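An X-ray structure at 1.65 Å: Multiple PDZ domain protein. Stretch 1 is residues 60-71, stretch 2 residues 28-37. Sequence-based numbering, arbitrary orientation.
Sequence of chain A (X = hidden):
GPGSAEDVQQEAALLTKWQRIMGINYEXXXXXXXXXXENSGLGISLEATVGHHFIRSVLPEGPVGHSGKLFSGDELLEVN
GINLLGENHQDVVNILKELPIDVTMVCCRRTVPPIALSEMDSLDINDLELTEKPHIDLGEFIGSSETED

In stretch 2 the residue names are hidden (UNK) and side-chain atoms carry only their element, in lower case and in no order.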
# COMPACT_ATOMS: atom_id res chain seq x y z
N PRO A 60 11.93 -10.31 -1.18
CA PRO A 60 12.76 -9.71 -0.13
C PRO A 60 13.73 -8.66 -0.68
O PRO A 60 14.01 -7.65 -0.01
CB PRO A 60 13.53 -10.92 0.41
CG PRO A 60 12.62 -12.06 0.21
CD PRO A 60 11.93 -11.78 -1.12
N GLU A 61 14.22 -8.90 -1.90
CA GLU A 61 15.20 -8.02 -2.52
C GLU A 61 14.66 -6.74 -3.16
O GLU A 61 15.45 -5.88 -3.61
CB GLU A 61 15.98 -8.82 -3.58
CG GLU A 61 15.09 -9.38 -4.72
CD GLU A 61 14.62 -10.83 -4.46
OE1 GLU A 61 14.43 -11.25 -3.28
OE2 GLU A 61 14.44 -11.56 -5.45
N GLY A 62 13.34 -6.56 -3.20
CA GLY A 62 12.80 -5.40 -3.88
C GLY A 62 12.41 -4.24 -2.96
O GLY A 62 12.55 -4.33 -1.74
N PRO A 63 11.90 -3.16 -3.53
CA PRO A 63 11.60 -1.96 -2.73
C PRO A 63 10.64 -2.22 -1.57
O PRO A 63 10.90 -1.79 -0.45
CB PRO A 63 10.97 -1.01 -3.75
CG PRO A 63 11.69 -1.40 -5.06
CD PRO A 63 11.84 -2.89 -4.98
N VAL A 64 9.52 -2.89 -1.84
CA VAL A 64 8.56 -3.14 -0.74
C VAL A 64 9.19 -4.07 0.31
O VAL A 64 9.01 -3.87 1.54
CB VAL A 64 7.26 -3.73 -1.29
CG1 VAL A 64 6.41 -4.30 -0.16
CG2 VAL A 64 6.47 -2.65 -2.07
N GLY A 65 9.96 -5.07 -0.14
CA GLY A 65 10.65 -5.94 0.80
C GLY A 65 11.62 -5.15 1.68
O GLY A 65 11.75 -5.42 2.89
N HIS A 66 12.28 -4.15 1.09
CA HIS A 66 13.22 -3.34 1.85
C HIS A 66 12.52 -2.52 2.92
O HIS A 66 13.10 -2.26 3.98
CB HIS A 66 14.03 -2.43 0.94
CG HIS A 66 15.14 -3.13 0.23
ND1 HIS A 66 16.26 -2.47 -0.25
CD2 HIS A 66 15.30 -4.43 -0.11
CE1 HIS A 66 17.07 -3.34 -0.83
NE2 HIS A 66 16.51 -4.54 -0.76
N SER A 67 11.29 -2.09 2.64
CA SER A 67 10.50 -1.40 3.67
C SER A 67 10.18 -2.31 4.85
O SER A 67 10.21 -1.89 6.00
CB SER A 67 9.21 -0.84 3.09
OG SER A 67 8.22 -0.87 4.10
N GLY A 68 9.85 -3.57 4.57
CA GLY A 68 9.61 -4.53 5.63
C GLY A 68 8.21 -4.52 6.25
O GLY A 68 7.89 -5.43 7.00
N LYS A 69 7.40 -3.52 5.92
CA LYS A 69 6.10 -3.34 6.54
C LYS A 69 4.96 -4.14 5.93
O LYS A 69 3.91 -4.31 6.57
CB LYS A 69 5.70 -1.86 6.45
CG LYS A 69 6.61 -0.88 7.15
CD LYS A 69 6.39 -0.92 8.63
CE LYS A 69 7.06 0.26 9.30
NZ LYS A 69 7.35 -0.07 10.72
N LEU A 70 5.11 -4.51 4.66
CA LEU A 70 4.02 -5.12 3.93
C LEU A 70 4.26 -6.61 3.72
O LEU A 70 5.39 -7.05 3.46
CB LEU A 70 3.82 -4.42 2.59
CG LEU A 70 3.54 -2.92 2.67
CD1 LEU A 70 3.25 -2.33 1.30
CD2 LEU A 70 2.35 -2.61 3.59
N PHE A 71 3.20 -7.39 3.82
CA PHE A 71 3.26 -8.84 3.73
C PHE A 71 2.33 -9.39 2.67
O PHE A 71 1.33 -8.75 2.32
CB PHE A 71 2.88 -9.48 5.08
CG PHE A 71 3.87 -9.21 6.18
CD1 PHE A 71 3.91 -7.97 6.80
CD2 PHE A 71 4.76 -10.19 6.59
CE1 PHE A 71 4.82 -7.68 7.82
CE2 PHE A 71 5.67 -9.93 7.61
CZ PHE A 71 5.72 -8.67 8.20
N UNK A 28 -4.54 -1.26 9.81
CA UNK A 28 -4.01 -0.41 8.74
C UNK A 28 -2.50 -0.29 8.88
O UNK A 28 -2.00 -0.21 10.01
c UNK A 28 -4.18 1.85 7.54
c UNK A 28 -6.15 0.97 8.93
c UNK A 28 -4.62 1.03 8.78
c UNK A 28 -6.87 0.20 7.76
N UNK A 29 -1.78 -0.31 7.75
CA UNK A 29 -0.34 -0.22 7.74
C UNK A 29 0.08 0.84 6.76
O UNK A 29 -0.45 0.90 5.65
c UNK A 29 -0.21 -2.68 8.26
c UNK A 29 0.29 -1.57 7.33
c UNK A 29 1.80 -1.44 7.34
N UNK A 30 1.01 1.70 7.16
CA UNK A 30 1.61 2.65 6.22
C UNK A 30 3.05 2.26 5.93
O UNK A 30 3.83 2.02 6.87
c UNK A 30 0.09 4.52 6.86
c UNK A 30 2.27 5.09 5.85
c UNK A 30 1.54 4.10 6.77
N UNK A 31 3.42 2.17 4.65
CA UNK A 31 4.81 1.83 4.31
C UNK A 31 5.42 2.94 3.47
O UNK A 31 4.80 3.42 2.53
c UNK A 31 4.87 0.52 3.55
N UNK A 32 6.64 3.35 3.81
CA UNK A 32 7.35 4.30 2.98
C UNK A 32 8.35 3.52 2.15
O UNK A 32 9.26 2.85 2.69
c UNK A 32 6.21 7.16 4.29
c UNK A 32 5.87 6.72 6.42
c UNK A 32 7.05 6.16 4.64
c UNK A 32 8.03 5.37 3.84
n UNK A 32 5.49 7.50 5.41
n UNK A 32 6.80 5.90 5.97
N UNK A 33 8.16 3.58 0.85
CA UNK A 33 8.92 2.74 -0.06
C UNK A 33 9.72 3.64 -0.98
O UNK A 33 9.24 4.71 -1.37
c UNK A 33 8.68 1.03 -1.96
c UNK A 33 7.22 0.88 0.04
c UNK A 33 7.95 1.84 -0.89
N UNK A 34 10.94 3.24 -1.32
CA UNK A 34 11.72 3.93 -2.34
C UNK A 34 12.09 2.98 -3.45
O UNK A 34 12.75 1.96 -3.20
c UNK A 34 12.98 4.54 -1.73
o UNK A 34 12.61 5.60 -0.86
N UNK A 35 11.62 3.27 -4.65
CA UNK A 35 11.96 2.44 -5.79
C UNK A 35 13.44 2.62 -6.11
O UNK A 35 14.03 3.64 -5.76
c UNK A 35 9.69 2.23 -6.86
c UNK A 35 11.09 2.80 -6.98
c UNK A 35 8.66 3.04 -7.62
c UNK A 35 9.03 3.19 -9.06
n UNK A 35 7.93 3.79 -9.83
N UNK A 36 14.03 1.63 -6.76
CA UNK A 36 15.48 1.62 -7.00
C UNK A 36 15.84 2.50 -8.21
O UNK A 36 16.99 2.93 -8.36
c UNK A 36 15.64 -2.96 -5.14
c UNK A 36 15.45 -2.46 -3.84
c UNK A 36 15.78 -0.73 -6.02
c UNK A 36 15.96 0.19 -7.22
c UNK A 36 15.80 -2.10 -6.19
c UNK A 36 15.41 -1.08 -3.65
c UNK A 36 15.58 -0.22 -4.74
N UNK A 37 14.85 2.76 -9.06
CA UNK A 37 15.00 3.61 -10.24
C UNK A 37 13.63 4.06 -10.76
O UNK A 37 12.61 3.44 -10.44
c UNK A 37 15.76 2.87 -11.34
o UNK A 37 14.85 2.07 -12.08
O HOH W 1 8.13 2.07 5.84
O HOH W 2 11.92 0.76 0.04

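Position 28 carries four carbons, forked at the first, with one arm two carbons long. They are out of reach of stretch 1. Branching at CB with a longer arm makes it Ile 28.

Position 29 has one carbon bearing two others, and its CA-to-CB bond points toward stretch 1. One branch carbon lies 3.6 Å from Lys 69 O and 4.0 Å from Leu 70 CD2. This is Val 29.

Position 30 repeats that three-carbon fork, but its CA-to-CB bond points away, between two neighbours that point toward stretch 1; its backbone O still lies 4.0 Å from Lys 69 CG. It is Val 30.

Position 31 has a single carbon, CB, pointing toward stretch 1. It lies 3.7 Å from Ser 67 OG, 3.8 Å from Lys 69 CB and 3.8 Å from Leu 70 CG. One carbon is Ala 31.

Position 32 has one carbon followed by a five-membered ring of three carbons and two nitrogens, which stays clear of stretch 1. The ring identifies His 32. Its O lies 3.7 Å from Ser 67 CB, and its N donates to water 1 at 2.8 Å, a water weakly bonded to Ser 67 OG.

Position 33 is again a three-carbon fork, with one branch carbon 3.6 Å from Pro 63 CB and the other 4.0 Å from Ser 67 CB. It is Val 33.

Position 34 has one carbon and one oxygen, directed away; the oxygen is hydrogen-bonded elsewhere in the structure. This is Ser 34. Its O lies 3.5 Å from Pro 63 CB.

Position 35 has four carbons in a row ending in nitrogen. Its CA lies 3.9 Å from Pro 63 CG, while CB points away. This is Lys 35.

Position 36 has one carbon and a ring of six carbons. Pro 63 CD lies over one face, and Glu 61 O approaches the edge, 3.3 Å from a ring carbon. The ring carries no hydroxyl oxygen, so it is Phe 36.

Position 37 has one carbon and one oxygen, out of reach of stretch 1: Ser 37.

The contact works by packing, without a direct hydrogen bond across the stretches. Pro 63 starts the helix and presses on Val 33 and Phe 36, its CG 3.9 Å from the Phe 36 ring centroid in a CH-pi contact. Water 2 joins the backbones, accepting from Ser 34 N at 3.0 Å and donating to Pro 63 O at 2.8 Å. Beyond the helix, Leu 70 extends the apolar packing to Ala 31 and Val 29.

Stretch 2 28-37: IVVAHVSKFS
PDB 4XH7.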